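PDB 6DS8: heme oxygenase (mycobilin-producing), which catalyses the oxidative opening of the heme ring to mycobilin in the presence of an electron donor, with release of free iron. Local coordinates for residues V2-A7 with T54-D59; A7-A12 with G85-E90. The protein carries 1 engineered substitution. All coordinates share one frame; numbering follows the deposited sequence.

Contact 1 (V2-A7 with T54-D59); sequences VVKINA and THWESD. With MNH (manganese protoporphyrin IX), chain D.
The antiparallel pairing of central strand 2-9 with strand 50-56 is carried here by Val-2 with Trp-56, Val-3 with His-55 and Lys-4 with Thr-54. Val-2 and Trp-56 exchange two backbone bonds, Val-2 N to Trp-56 O (2.8 Å) and Trp-56 N to Val-2 O. Within that pair Val-2 CG2 touches Trp-56 CB at 3.8 Å. Lys-4 and Thr-54 form the next hydrogen-bonded pair, with the non-hydrogen-bonded pair Val-3 and His-55 between. The carbonyl of Lys-4 is gripped twice. Thr-54 N comes from above its plane (3.1 Å from N to Lys-4 O). Thr-54 OG1 donates in the plane, on a lone pair, at 2.9 Å from Lys-4 O. With chi1 at 76°, OG1 lies between its own backbone N and carbonyl carbon. There it also accepts a bond from Trp-56 NE1 (2.7 Å from NE1 to OG1), close to the indole plane. The two bonds at OG1 probably hold the hydroxyl and indole in their rotation.

The sheet belongs to the dimeric alpha-beta barrel of the monooxygenase family. Lys-4, Thr-54 and Trp-56 are on its porphyrin side. Thr-54 CG2 lies 3.7 Å from methyl carbon CMC of the manganese porphyrin. Trp-56 packs against Trp-65, a predicted transition-state stabilizer. On the other face, Val-3 CG2 sits beside His-55 CD2 at 3.6 Å, and Val-3 also meets Leu-41 of the second subunit.

Beyond the strand, Val-2 CG2 meets Ser-58 and Asp-59. Lys-4 bends at chi2 (-88°), and NZ forms a salt bridge to Asp-59 OD1 (2.9 Å) from above the carboxylate plane. Glu-90 is also a close anionic partner of NZ.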
loop_
_atom_site.group_PDB
_atom_site.type_symbol
_atom_site.label_atom_id
_atom_site.label_comp_id
_atom_site.label_asym_id
_atom_site.label_seq_id
_atom_site.Cartn_x
_atom_site.Cartn_y
_atom_site.Cartn_z
ATOM N N VAL A 2 3.160 -11.282 -0.710
ATOM C CA VAL A 2 2.155 -10.606 -1.515
ATOM C C VAL A 2 1.495 -9.470 -0.728
ATOM O O VAL A 2 1.513 -9.403 0.508
ATOM C CB VAL A 2 1.086 -11.591 -2.043
ATOM C CG1 VAL A 2 1.767 -12.629 -2.925
ATOM C CG2 VAL A 2 0.331 -12.233 -0.884
ATOM N N VAL A 3 0.858 -8.587 -1.478
ATOM C CA VAL A 3 0.029 -7.547 -0.903
ATOM C C VAL A 3 -1.321 -7.600 -1.594
ATOM O O VAL A 3 -1.385 -7.744 -2.822
ATOM C CB VAL A 3 0.687 -6.170 -1.056
ATOM C CG1 VAL A 3 -0.358 -5.084 -0.934
ATOM C CG2 VAL A 3 1.833 -6.032 -0.047
ATOM N N LYS A 4 -2.390 -7.584 -0.787
ATOM C CA LYS A 4 -3.779 -7.474 -1.242
ATOM C C LYS A 4 -4.380 -6.208 -0.621
ATOM O O LYS A 4 -4.629 -6.154 0.592
ATOM C CB LYS A 4 -4.610 -8.710 -0.848
ATOM C CG LYS A 4 -3.959 -10.093 -0.992
ATOM C CD LYS A 4 -4.176 -10.656 -2.379
ATOM C CE LYS A 4 -3.320 -11.911 -2.656
ATOM N NZ LYS A 4 -3.192 -12.137 -4.126
ATOM N N ILE A 5 -4.603 -5.190 -1.437
ATOM C CA ILE A 5 -5.265 -3.960 -1.013
ATOM C C ILE A 5 -6.728 -4.056 -1.401
ATOM O O ILE A 5 -7.045 -4.187 -2.587
ATOM C CB ILE A 5 -4.623 -2.723 -1.668
ATOM C CG1 ILE A 5 -3.101 -2.741 -1.461
ATOM C CG2 ILE A 5 -5.275 -1.443 -1.150
ATOM C CD1 ILE A 5 -2.385 -1.566 -2.108
ATOM N N ASN A 6 -7.638 -3.961 -0.439
ATOM C CA ASN A 6 -9.030 -3.747 -0.803
ATOM C C ASN A 6 -9.312 -2.242 -0.853
ATOM O O ASN A 6 -9.245 -1.549 0.175
ATOM C CB ASN A 6 -9.992 -4.478 0.141
ATOM C CG ASN A 6 -11.290 -4.904 -0.588
ATOM O OD1 ASN A 6 -11.231 -5.277 -1.775
ATOM N ND2 ASN A 6 -12.462 -4.801 0.092
ATOM N N ALA A 7 -9.629 -1.750 -2.043
ATOM C CA ALA A 7 -9.922 -0.322 -2.299
ATOM C C ALA A 7 -11.428 -0.095 -2.174
ATOM O O ALA A 7 -12.168 -0.464 -3.065
ATOM C CB ALA A 7 -9.357 0.120 -3.617
ATOM N N THR A 54 -3.083 -5.246 3.124
ATOM C CA THR A 54 -2.695 -6.458 3.841
ATOM C C THR A 54 -1.485 -7.100 3.170
ATOM O O THR A 54 -1.363 -7.091 1.932
ATOM C CB THR A 54 -3.856 -7.467 3.935
ATOM O OG1 THR A 54 -4.065 -8.140 2.676
ATOM C CG2 THR A 54 -5.139 -6.740 4.372
ATOM N N HIS A 55 -0.577 -7.622 4.010
ATOM C CA HIS A 55 0.674 -8.248 3.592
ATOM C C HIS A 55 0.637 -9.707 4.010
ATOM O O HIS A 55 0.214 -10.028 5.129
ATOM C CB HIS A 55 1.912 -7.590 4.225
ATOM C CG HIS A 55 1.989 -6.111 4.017
ATOM N ND1 HIS A 55 1.095 -5.227 4.594
ATOM C CD2 HIS A 55 2.860 -5.356 3.302
ATOM C CE1 HIS A 55 1.411 -3.991 4.241
ATOM N NE2 HIS A 55 2.481 -4.041 3.460
ATOM N N TRP A 56 1.058 -10.598 3.119
ATOM C CA TRP A 56 1.027 -12.024 3.436
ATOM C C TRP A 56 2.296 -12.679 2.925
ATOM O O TRP A 56 2.901 -12.239 1.931
ATOM C CB TRP A 56 -0.197 -12.755 2.851
ATOM C CG TRP A 56 -1.459 -12.104 3.203
ATOM C CD1 TRP A 56 -1.950 -10.923 2.678
ATOM C CD2 TRP A 56 -2.432 -12.553 4.157
ATOM N NE1 TRP A 56 -3.149 -10.617 3.258
ATOM C CE2 TRP A 56 -3.485 -11.592 4.161
ATOM C CE3 TRP A 56 -2.528 -13.669 4.999
ATOM C CZ2 TRP A 56 -4.620 -11.717 4.976
ATOM C CZ3 TRP A 56 -3.666 -13.794 5.816
ATOM C CH2 TRP A 56 -4.688 -12.814 5.800
ATOM N N GLU A 57 2.698 -13.735 3.639
ATOM C CA GLU A 57 3.843 -14.528 3.211
ATOM C C GLU A 57 3.596 -15.118 1.830
ATOM O O GLU A 57 4.526 -15.214 1.015
ATOM C CB GLU A 57 4.161 -15.604 4.254
ATOM C CG GLU A 57 5.488 -16.306 4.015
ATOM C CD GLU A 57 6.695 -15.341 3.857
ATOM O OE1 GLU A 57 6.978 -14.543 4.797
ATOM O OE2 GLU A 57 7.355 -15.387 2.781
ATOM N N SER A 58 2.347 -15.469 1.537
ATOM C CA SER A 58 2.022 -16.114 0.278
ATOM C C SER A 58 0.559 -15.861 -0.051
ATOM O O SER A 58 -0.265 -15.620 0.832
ATOM C CB SER A 58 2.294 -17.627 0.350
ATOM O OG SER A 58 1.315 -18.257 1.168
ATOM N N ASP A 59 0.238 -16.006 -1.331
ATOM C CA ASP A 59 -1.157 -15.934 -1.750
ATOM C C ASP A 59 -1.992 -17.030 -1.074
ATOM O O ASP A 59 -3.144 -16.790 -0.686
ATOM C CB ASP A 59 -1.222 -16.020 -3.281
ATOM C CG ASP A 59 -2.626 -15.892 -3.823
ATOM O OD1 ASP A 59 -3.351 -14.944 -3.461
ATOM O OD2 ASP A 59 -3.021 -16.768 -4.610
HETATM MN MN MNH D . -12.986 -6.198 4.163
HETATM C CHA MNH D . -16.078 -5.274 4.154
HETATM C CHB MNH D . -13.486 -7.646 1.178
HETATM C CHC MNH D . -9.912 -7.426 4.095
HETATM C CHD MNH D . -12.758 -5.680 7.225
HETATM N NA MNH D . -14.616 -6.513 2.862
HETATM C C1A MNH D . -15.825 -5.844 2.919
HETATM C C2A MNH D . -16.570 -6.003 1.677
HETATM C C3A MNH D . -15.905 -6.832 0.846
HETATM C C4A MNH D . -14.663 -7.057 1.580
HETATM C CMA MNH D . -16.223 -7.337 -0.556
HETATM C CAA MNH D . -17.955 -5.374 1.517
HETATM C CBA MNH D . -17.865 -3.989 0.857
HETATM C CGA MNH D . -19.125 -3.371 0.216
HETATM O O1A MNH D . -20.281 -3.689 0.595
HETATM O O2A MNH D . -18.879 -2.556 -0.723
HETATM N NB MNH D . -11.846 -7.433 2.743
HETATM C C1B MNH D . -12.187 -7.963 1.508
HETATM C C2B MNH D . -11.099 -8.539 0.746
HETATM C C3B MNH D . -10.054 -8.184 1.611
HETATM C C4B MNH D . -10.486 -7.655 2.864
HETATM C CMB MNH D . -11.310 -9.066 -0.680
HETATM C CAB MNH D . -8.567 -8.428 1.454
HETATM C CBB MNH D . -7.299 -7.591 1.487
HETATM N NC MNH D . -11.485 -6.671 5.613
HETATM C C1C MNH D . -10.168 -7.028 5.393
HETATM C C2C MNH D . -9.407 -7.010 6.622
HETATM C C3C MNH D . -10.244 -6.514 7.547
HETATM C C4C MNH D . -11.537 -6.268 6.920
HETATM C CMC MNH D . -7.897 -7.312 6.700
HETATM C CAC MNH D . -9.909 -6.187 8.984
HETATM C CBC MNH D . -9.834 -7.161 10.130
HETATM N ND MNH D . -14.298 -5.516 5.622
HETATM C C1D MNH D . -13.996 -5.163 6.921
HETATM C C2D MNH D . -15.070 -4.417 7.580
HETATM C C3D MNH D . -16.053 -4.431 6.648
HETATM C C4D MNH D . -15.580 -5.052 5.438
HETATM C CMD MNH D . -15.068 -3.841 8.976
HETATM C CAD MNH D . -17.367 -3.657 6.709
HETATM C CBD MNH D . -17.242 -2.359 5.908
HETATM C CGD MNH D . -18.457 -1.456 5.807
HETATM O O1D MNH D . -19.327 -1.411 6.690
HETATM O O2D MNH D . -18.570 -0.751 4.766
#

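Contact 2 (A7-A12 with G85-E90); sequences AIEVPA and GASLLE. With MNH (manganese protoporphyrin IX), chain D.
Ala-7 N donates to Ser-87 O at 2.7 Å, the shortest bond between strands 2-9 and 85-98 in these segments. The return bond runs from Ser-87 N to Ala-7 O (3.0 Å) and is more bent. Glu-9 N donates to Gly-85 O at 2.9 Å, from above the carbonyl plane. Between these bonds, Ile-8 and Ala-86 form a non-hydrogen-bonded pair of the antiparallel sheet. Ile-8 CG2 approaches Ala-86 CB at 4.1 Å on the porphyrin side. The Ile-8 side chain also reaches Leu-18 of helix 15-23.

Ala-7 and Glu-9 are on the other face. Ala-7 CB touches Leu-89 CG at 4.4 Å, and Leu-89 packs on Phe-51 of the second subunit. The Glu-9 chain bends at chi2 (143°) and brings its carboxylate over Gly-85, with OE2 3.5 Å from Gly-85 CA.

Leu-88 is on the porphyrin side. Its CG is anti to the backbone N (chi1 178°), and CD2 meets methyl carbon CMB of the manganese porphyrin at 3.8 Å. Gly-85 belongs to the heme-binding site, together with Val-82 and Ala-83, whose backbone N atoms bond the porphyrin. Gly-85 N itself comes within 3.5 Å of propionate oxygen O2A. The strand thus nears a propionate at its start and packs on a methyl group at Leu-88. The Glu-9 N to Gly-85 O bond is consistent with tying the end of the heme-binding segment to strand 2-9.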
loop_
_atom_site.group_PDB
_atom_site.type_symbol
_atom_site.label_atom_id
_atom_site.label_comp_id
_atom_site.label_asym_id
_atom_site.label_seq_id
_atom_site.Cartn_x
_atom_site.Cartn_y
_atom_site.Cartn_z
ATOM N N ALA A 7 -9.629 -1.750 -2.043
ATOM C CA ALA A 7 -9.922 -0.322 -2.299
ATOM C C ALA A 7 -11.428 -0.095 -2.174
ATOM O O ALA A 7 -12.168 -0.464 -3.065
ATOM C CB ALA A 7 -9.357 0.120 -3.617
ATOM N N ILE A 8 -11.829 0.495 -1.055
ATOM C CA ILE A 8 -13.270 0.639 -0.748
ATOM C C ILE A 8 -13.768 2.070 -0.908
ATOM O O ILE A 8 -13.175 2.997 -0.406
ATOM C CB ILE A 8 -13.623 0.006 0.604
ATOM C CG1 ILE A 8 -12.988 0.753 1.769
ATOM C CG2 ILE A 8 -13.222 -1.445 0.606
ATOM C CD1 ILE A 8 -13.187 0.071 3.098
ATOM N N GLU A 9 -14.871 2.152 -1.620
ATOM C CA GLU A 9 -15.611 3.396 -1.909
ATOM C C GLU A 9 -16.500 3.678 -0.695
ATOM O O GLU A 9 -17.155 2.783 -0.244
ATOM C CB GLU A 9 -16.359 3.229 -3.224
ATOM C CG GLU A 9 -15.420 3.006 -4.388
ATOM C CD GLU A 9 -15.878 2.043 -5.468
ATOM O OE1 GLU A 9 -15.037 1.406 -6.066
ATOM O OE2 GLU A 9 -17.065 1.939 -5.701
ATOM N N VAL A 10 -16.491 4.910 -0.222
ATOM C CA VAL A 10 -17.198 5.325 0.977
ATOM C C VAL A 10 -17.957 6.613 0.669
ATOM O O VAL A 10 -17.384 7.553 0.096
ATOM C CB VAL A 10 -16.214 5.486 2.145
ATOM C CG1 VAL A 10 -16.915 6.008 3.353
ATOM C CG2 VAL A 10 -15.529 4.139 2.470
ATOM N N PRO A 11 -19.254 6.669 0.969
ATOM C CA PRO A 11 -20.047 7.898 0.735
ATOM C C PRO A 11 -19.508 9.117 1.477
ATOM O O PRO A 11 -18.834 9.007 2.505
ATOM C CB PRO A 11 -21.439 7.536 1.264
ATOM C CG PRO A 11 -21.448 6.054 1.479
ATOM C CD PRO A 11 -20.025 5.593 1.619
ATOM N N ALA A 12 -19.784 10.295 0.922
ATOM C CA ALA A 12 -19.389 11.537 1.586
ATOM C C ALA A 12 -19.877 11.561 3.029
ATOM O O ALA A 12 -21.058 11.357 3.294
ATOM C CB ALA A 12 -19.956 12.738 0.826
ATOM N N GLY A 85 -18.757 0.316 -2.708
ATOM C CA GLY A 85 -18.170 -0.640 -3.626
ATOM C C GLY A 85 -16.776 -0.979 -3.152
ATOM O O GLY A 85 -16.234 -0.345 -2.243
ATOM N N ALA A 86 -16.176 -1.943 -3.832
ATOM C CA ALA A 86 -14.906 -2.477 -3.400
ATOM C C ALA A 86 -14.174 -3.070 -4.586
ATOM O O ALA A 86 -14.785 -3.651 -5.484
ATOM C CB ALA A 86 -15.089 -3.561 -2.326
ATOM N N SER A 87 -12.858 -2.937 -4.571
ATOM C CA SER A 87 -12.028 -3.583 -5.569
ATOM C C SER A 87 -10.805 -4.124 -4.859
ATOM O O SER A 87 -10.121 -3.358 -4.162
ATOM C CB SER A 87 -11.560 -2.620 -6.668
ATOM O OG SER A 87 -12.543 -1.681 -6.984
ATOM N N LEU A 88 -10.524 -5.418 -5.062
ATOM C CA LEU A 88 -9.327 -6.063 -4.539
ATOM C C LEU A 88 -8.173 -5.827 -5.508
ATOM O O LEU A 88 -8.286 -6.138 -6.693
ATOM C CB LEU A 88 -9.566 -7.554 -4.347
ATOM C CG LEU A 88 -8.408 -8.423 -3.844
ATOM C CD1 LEU A 88 -7.769 -7.865 -2.590
ATOM C CD2 LEU A 88 -8.969 -9.815 -3.585
ATOM N N LEU A 89 -7.097 -5.222 -5.016
ATOM C CA LEU A 89 -5.869 -4.994 -5.764
ATOM C C LEU A 89 -4.774 -5.901 -5.214
ATOM O O LEU A 89 -4.441 -5.817 -4.026
ATOM C CB LEU A 89 -5.422 -3.537 -5.648
ATOM C CG LEU A 89 -6.470 -2.451 -5.653
ATOM C CD1 LEU A 89 -5.732 -1.086 -5.796
ATOM C CD2 LEU A 89 -7.509 -2.652 -6.749
ATOM N N GLU A 90 -4.184 -6.722 -6.075
ATOM C CA GLU A 90 -3.268 -7.791 -5.664
ATOM C C GLU A 90 -1.890 -7.613 -6.303
ATOM O O GLU A 90 -1.779 -7.383 -7.515
ATOM C CB GLU A 90 -3.821 -9.146 -6.061
ATOM C CG GLU A 90 -5.311 -9.260 -5.998
ATOM C CD GLU A 90 -5.753 -10.704 -6.090
ATOM O OE1 GLU A 90 -5.046 -11.567 -5.512
ATOM O OE2 GLU A 90 -6.798 -10.970 -6.723
HETATM MN MN MNH D . -12.986 -6.198 4.163
HETATM C CHA MNH D . -16.078 -5.274 4.154
HETATM C CHB MNH D . -13.486 -7.646 1.178
HETATM C CHC MNH D . -9.912 -7.426 4.095
HETATM C CHD MNH D . -12.758 -5.680 7.225
HETATM N NA MNH D . -14.616 -6.513 2.862
HETATM C C1A MNH D . -15.825 -5.844 2.919
HETATM C C2A MNH D . -16.570 -6.003 1.677
HETATM C C3A MNH D . -15.905 -6.832 0.846
HETATM C C4A MNH D . -14.663 -7.057 1.580
HETATM C CMA MNH D . -16.223 -7.337 -0.556
HETATM C CAA MNH D . -17.955 -5.374 1.517
HETATM C CBA MNH D . -17.865 -3.989 0.857
HETATM C CGA MNH D . -19.125 -3.371 0.216
HETATM O O1A MNH D . -20.281 -3.689 0.595
HETATM O O2A MNH D . -18.879 -2.556 -0.723
HETATM N NB MNH D . -11.846 -7.433 2.743
HETATM C C1B MNH D . -12.187 -7.963 1.508
HETATM C C2B MNH D . -11.099 -8.539 0.746
HETATM C C3B MNH D . -10.054 -8.184 1.611
HETATM C C4B MNH D . -10.486 -7.655 2.864
HETATM C CMB MNH D . -11.310 -9.066 -0.680
HETATM C CAB MNH D . -8.567 -8.428 1.454
HETATM C CBB MNH D . -7.299 -7.591 1.487
HETATM N NC MNH D . -11.485 -6.671 5.613
HETATM C C1C MNH D . -10.168 -7.028 5.393
HETATM C C2C MNH D . -9.407 -7.010 6.622
HETATM C C3C MNH D . -10.244 -6.514 7.547
HETATM C C4C MNH D . -11.537 -6.268 6.920
HETATM C CMC MNH D . -7.897 -7.312 6.700
HETATM C CAC MNH D . -9.909 -6.187 8.984
HETATM C CBC MNH D . -9.834 -7.161 10.130
HETATM N ND MNH D . -14.298 -5.516 5.622
HETATM C C1D MNH D . -13.996 -5.163 6.921
HETATM C C2D MNH D . -15.070 -4.417 7.580
HETATM C C3D MNH D . -16.053 -4.431 6.648
HETATM C C4D MNH D . -15.580 -5.052 5.438
HETATM C CMD MNH D . -15.068 -3.841 8.976
HETATM C CAD MNH D . -17.367 -3.657 6.709
HETATM C CBD MNH D . -17.242 -2.359 5.908
HETATM C CGD MNH D . -18.457 -1.456 5.807
HETATM O O1D MNH D . -19.327 -1.411 6.690
HETATM O O2D MNH D . -18.570 -0.751 4.766
#

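In the fold
From the N terminus, strand 2-9 serves both contacts, which share Ala-7. Contact 1 uses its first part and closes the chain between residues 7 and 54, including helix 15-23 and strand 35-45. Contact 2 uses its end and closes the longer excursion to residue 85, past helices 59-67 and 69-72. The segments alternate along the chain, so the two closures cross. Strand 2-9 thus lies between 50-56 and 85-98 in the four-stranded sheet, with strand order 2-3-1-4. A probable backbone hydrogen bond between Ile-5 and Leu-89 also joins the contacts. Both contacts touch the porphyrin. At Glu-90 the sheet runs on into the second subunit.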